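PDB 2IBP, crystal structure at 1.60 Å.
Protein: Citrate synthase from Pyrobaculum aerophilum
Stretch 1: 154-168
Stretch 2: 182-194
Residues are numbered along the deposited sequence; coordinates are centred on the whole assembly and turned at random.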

# COMPACT_ATOMS: atom_id res chain seq x y z
N LEU A 154 -7.11 8.86 -12.90
CA LEU A 154 -5.79 8.65 -12.29
C LEU A 154 -4.63 8.80 -13.31
O LEU A 154 -3.60 9.41 -13.02
CB LEU A 154 -5.76 7.27 -11.62
CG LEU A 154 -6.45 7.28 -10.25
CD1 LEU A 154 -6.98 5.93 -9.83
CD2 LEU A 154 -5.53 7.86 -9.17
N VAL A 155 -4.83 8.26 -14.49
CA VAL A 155 -3.82 8.35 -15.54
C VAL A 155 -3.69 9.83 -15.97
O VAL A 155 -2.59 10.35 -16.16
CB VAL A 155 -4.22 7.46 -16.72
CG1 VAL A 155 -3.27 7.68 -17.91
CG2 VAL A 155 -4.24 6.01 -16.28
N ALA A 156 -4.82 10.51 -16.10
CA ALA A 156 -4.81 11.91 -16.54
C ALA A 156 -4.22 12.89 -15.55
O ALA A 156 -3.61 13.88 -15.94
CB ALA A 156 -6.23 12.34 -16.91
N LYS A 157 -4.42 12.62 -14.26
CA LYS A 157 -4.05 13.55 -13.22
C LYS A 157 -2.62 13.44 -12.74
O LYS A 157 -2.08 14.41 -12.21
CB LYS A 157 -5.00 13.40 -12.03
CG LYS A 157 -6.42 13.78 -12.37
CD LYS A 157 -7.40 13.41 -11.29
CE LYS A 157 -8.82 13.70 -11.76
NZ LYS A 157 -9.10 15.15 -11.83
N MET A 158 -2.02 12.27 -12.90
CA MET A 158 -0.68 12.07 -12.32
C MET A 158 0.31 13.17 -12.75
O MET A 158 1.00 13.73 -11.90
CB MET A 158 -0.15 10.69 -12.60
CG MET A 158 0.93 10.26 -11.64
SD MET A 158 0.29 10.02 -9.97
CE MET A 158 -0.82 8.67 -10.19
N PRO A 159 0.37 13.52 -14.04
CA PRO A 159 1.34 14.56 -14.41
C PRO A 159 1.05 15.90 -13.78
O PRO A 159 1.97 16.69 -13.54
CB PRO A 159 1.21 14.64 -15.94
CG PRO A 159 0.63 13.30 -16.33
CD PRO A 159 -0.32 12.98 -15.23
N THR A 160 -0.22 16.20 -13.55
CA THR A 160 -0.58 17.47 -12.94
C THR A 160 -0.05 17.53 -11.51
O THR A 160 0.47 18.55 -11.06
CB THR A 160 -2.10 17.67 -12.99
OG1 THR A 160 -2.58 17.33 -14.29
CG2 THR A 160 -2.46 19.12 -12.67
N ILE A 161 -0.23 16.43 -10.79
CA ILE A 161 0.24 16.35 -9.42
C ILE A 161 1.76 16.58 -9.39
O ILE A 161 2.26 17.40 -8.61
CB ILE A 161 -0.09 14.98 -8.81
CG1 ILE A 161 -1.60 14.82 -8.66
CG2 ILE A 161 0.57 14.85 -7.43
CD1 ILE A 161 -2.01 13.46 -8.14
N VAL A 162 2.48 15.86 -10.23
CA VAL A 162 3.93 15.98 -10.30
C VAL A 162 4.36 17.40 -10.62
O VAL A 162 5.21 17.98 -9.94
CB VAL A 162 4.50 14.98 -11.32
CG1 VAL A 162 6.01 15.18 -11.51
CG2 VAL A 162 4.17 13.54 -10.89
N ALA A 163 3.81 17.96 -11.70
CA ALA A 163 4.17 19.30 -12.14
C ALA A 163 3.83 20.38 -11.10
O ALA A 163 4.64 21.28 -10.85
CB ALA A 163 3.50 19.63 -13.47
N TYR A 164 2.66 20.28 -10.46
CA TYR A 164 2.27 21.27 -9.47
C TYR A 164 3.23 21.23 -8.29
O TYR A 164 3.66 22.26 -7.80
CB TYR A 164 0.86 21.02 -8.97
CG TYR A 164 -0.25 21.51 -9.87
CD1 TYR A 164 -0.01 21.83 -11.19
CD2 TYR A 164 -1.57 21.53 -9.42
CE1 TYR A 164 -1.04 22.29 -12.02
CE2 TYR A 164 -2.61 21.94 -10.25
CZ TYR A 164 -2.33 22.31 -11.56
OH TYR A 164 -3.35 22.69 -12.42
N HIS A 165 3.63 20.03 -7.90
CA HIS A 165 4.58 19.92 -6.82
C HIS A 165 5.90 20.56 -7.23
O HIS A 165 6.51 21.31 -6.46
CB HIS A 165 4.81 18.49 -6.42
CG HIS A 165 5.65 18.37 -5.20
ND1 HIS A 165 7.02 18.29 -5.26
CD2 HIS A 165 5.34 18.48 -3.89
CE1 HIS A 165 7.52 18.27 -4.04
NE2 HIS A 165 6.52 18.39 -3.18
N TYR A 166 6.35 20.26 -8.45
CA TYR A 166 7.60 20.84 -8.93
C TYR A 166 7.54 22.36 -8.83
O TYR A 166 8.44 22.98 -8.28
CB TYR A 166 7.92 20.40 -10.35
CG TYR A 166 9.08 21.15 -10.93
CD1 TYR A 166 10.37 20.92 -10.48
CD2 TYR A 166 8.88 22.16 -11.87
CE1 TYR A 166 11.43 21.65 -10.97
CE2 TYR A 166 9.95 22.86 -12.40
CZ TYR A 166 11.21 22.62 -11.92
OH TYR A 166 12.27 23.35 -12.44
N ARG A 167 6.49 22.95 -9.38
CA ARG A 167 6.32 24.40 -9.36
C ARG A 167 6.32 24.94 -7.94
O ARG A 167 7.04 25.88 -7.64
CB ARG A 167 5.02 24.78 -10.06
CG ARG A 167 4.94 24.35 -11.51
CD ARG A 167 5.91 25.08 -12.40
NE ARG A 167 5.63 26.52 -12.48
CZ ARG A 167 6.29 27.33 -13.30
NH1 ARG A 167 7.23 26.85 -14.10
NH2 ARG A 167 6.00 28.61 -13.32
N PHE A 168 5.49 24.37 -7.08
CA PHE A 168 5.44 24.82 -5.70
C PHE A 168 6.77 24.64 -4.98
O PHE A 168 7.14 25.48 -4.16
CB PHE A 168 4.35 24.13 -4.89
CG PHE A 168 2.95 24.52 -5.27
CD1 PHE A 168 2.59 25.85 -5.40
CD2 PHE A 168 1.95 23.57 -5.25
CE1 PHE A 168 1.27 26.20 -5.65
CE2 PHE A 168 0.64 23.91 -5.52
CZ PHE A 168 0.29 25.23 -5.68
N GLY A 182 -0.94 17.70 -25.90
CA GLY A 182 -0.99 16.27 -25.62
C GLY A 182 -0.52 15.99 -24.20
O GLY A 182 0.01 16.85 -23.51
N HIS A 183 -0.67 14.75 -23.79
CA HIS A 183 -0.38 14.35 -22.41
C HIS A 183 1.06 14.66 -22.01
O HIS A 183 1.32 15.35 -21.00
CB HIS A 183 -0.68 12.87 -22.27
CG HIS A 183 -0.73 12.38 -20.86
ND1 HIS A 183 -1.86 12.48 -20.08
CD2 HIS A 183 0.16 11.65 -20.15
CE1 HIS A 183 -1.62 11.93 -18.90
NE2 HIS A 183 -0.41 11.40 -18.92
N ALA A 184 2.01 14.17 -22.82
CA ALA A 184 3.44 14.37 -22.57
C ALA A 184 3.84 15.84 -22.73
O ALA A 184 4.52 16.42 -21.88
CB ALA A 184 4.25 13.51 -23.51
N ALA A 185 3.40 16.48 -23.82
CA ALA A 185 3.73 17.89 -24.03
C ALA A 185 3.19 18.76 -22.91
O ALA A 185 3.86 19.67 -22.42
CB ALA A 185 3.20 18.39 -25.37
N ASN A 186 1.97 18.49 -22.50
CA ASN A 186 1.37 19.27 -21.47
C ASN A 186 2.15 19.14 -20.16
O ASN A 186 2.28 20.10 -19.40
CB ASN A 186 -0.05 18.85 -21.23
CG ASN A 186 -0.70 19.68 -20.18
OD1 ASN A 186 -0.87 20.89 -20.36
ND2 ASN A 186 -1.02 19.07 -19.03
N PHE A 187 2.65 17.94 -19.88
CA PHE A 187 3.44 17.77 -18.67
C PHE A 187 4.64 18.71 -18.67
O PHE A 187 4.90 19.42 -17.71
CB PHE A 187 3.91 16.33 -18.51
CG PHE A 187 4.92 16.16 -17.42
CD1 PHE A 187 4.58 16.38 -16.10
CD2 PHE A 187 6.23 15.83 -17.72
CE1 PHE A 187 5.51 16.25 -15.10
CE2 PHE A 187 7.17 15.67 -16.70
CZ PHE A 187 6.80 15.90 -15.39
N LEU A 188 5.36 18.75 -19.79
CA LEU A 188 6.52 19.64 -19.87
C LEU A 188 6.12 21.10 -19.77
O LEU A 188 6.82 21.92 -19.18
CB LEU A 188 7.34 19.37 -21.13
CG LEU A 188 8.05 18.02 -21.18
CD1 LEU A 188 8.77 17.86 -22.51
CD2 LEU A 188 9.00 17.84 -19.98
N TYR A 189 5.00 21.44 -20.38
CA TYR A 189 4.46 22.80 -20.27
C TYR A 189 4.14 23.14 -18.80
O TYR A 189 4.49 24.21 -18.31
CB TYR A 189 3.21 22.92 -21.15
CG TYR A 189 2.40 24.15 -20.87
CD1 TYR A 189 2.84 25.41 -21.23
CD2 TYR A 189 1.19 24.04 -20.20
CE1 TYR A 189 2.11 26.53 -20.91
CE2 TYR A 189 0.45 25.15 -19.88
CZ TYR A 189 0.91 26.40 -20.24
OH TYR A 189 0.16 27.49 -19.93
N MET A 190 3.51 22.21 -18.08
CA MET A 190 3.18 22.44 -16.69
C MET A 190 4.42 22.51 -15.79
O MET A 190 4.43 23.22 -14.79
CB MET A 190 2.22 21.37 -16.18
CG MET A 190 0.85 21.41 -16.83
SD MET A 190 -0.30 20.34 -15.96
CE MET A 190 0.54 18.79 -16.17
N MET A 191 5.47 21.78 -16.17
CA MET A 191 6.70 21.80 -15.39
C MET A 191 7.41 23.13 -15.57
O MET A 191 7.79 23.76 -14.59
CB MET A 191 7.65 20.70 -15.84
CG MET A 191 7.24 19.31 -15.43
SD MET A 191 7.55 19.02 -13.67
CE MET A 191 9.36 18.96 -13.65
N PHE A 192 7.56 23.55 -16.82
CA PHE A 192 8.42 24.69 -17.11
C PHE A 192 7.77 25.98 -17.61
O PHE A 192 8.44 27.00 -17.70
CB PHE A 192 9.53 24.24 -18.04
CG PHE A 192 10.28 23.05 -17.53
CD1 PHE A 192 10.95 23.10 -16.32
CD2 PHE A 192 10.33 21.88 -18.26
CE1 PHE A 192 11.64 21.99 -15.85
CE2 PHE A 192 11.05 20.79 -17.82
CZ PHE A 192 11.70 20.84 -16.60
N GLY A 193 6.47 25.94 -17.88
CA GLY A 193 5.72 27.14 -18.24
C GLY A 193 5.86 27.61 -19.67
O GLY A 193 5.48 28.73 -20.00
N ARG A 194 6.44 26.76 -20.52
CA ARG A 194 6.56 27.07 -21.93
C ARG A 194 6.24 25.80 -22.72
O ARG A 194 6.45 24.70 -22.23
CB ARG A 194 7.98 27.56 -22.24
CG ARG A 194 9.06 26.57 -21.90
CD ARG A 194 10.44 27.14 -22.20
NE ARG A 194 10.75 28.30 -21.37
CZ ARG A 194 11.29 28.23 -20.15
NH1 ARG A 194 11.59 27.06 -19.60
NH2 ARG A 194 11.53 29.36 -19.48
O HOH W 1 0.09 9.96 -16.56

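Two helices, 154-168 and 183-192, run nearly parallel, their N-to-C directions 18° apart and their axes 8.3 Å apart at closest approach. The spacing narrows along the pair: CA atoms lie 7.7 Å apart at A156 and H183, 5.7 Å at P159 and F187, and 4.8 Å at A163 and M191. The first helix is kinked around P159, whose nitrogen has no hydrogen to give to the preceding turn; T160 N makes just a weak bond to K157 O. The second starts after G182 at the N-cap and runs to F192, and G193 leaves helical geometry with positive phi, which by itself favours glycine.

The close approach is built on a small residue. A163 points its CB toward the second helix, and that methyl lies 3.5 Å from M190 CB, so the backbones can come near. Flexible and aromatic side chains fill the space around it. F187 presents its ring edge to the first helix, with CD1 3.8 Å from P159 CB and CE1 3.8 Å from V162 CG1. M190, in the mtm rotamer, sends its CE to 3.7 Å from T160 CA. M191 starts away from the partner but folds back through three m torsions, setting its CE over one face of the Y166 ring, 3.8 Å from the centroid, a CH-pi contact.

Polar chemistry sits toward the two ends. At the wide end, H183 reaches across: its NE2 packs 3.4 Å from P159 CG, and a water also links the two helices, donating to V155 O at 2.7 Å and lying 2.8 Å from H183 NE2. At the other end, R167 NH1 donates to M191 O at 3.2 Å with a nearly straight angle of 166°. That carbonyl lies in the last turn of the second helix and accepts the guanidinium's bond near the guanidinium plane.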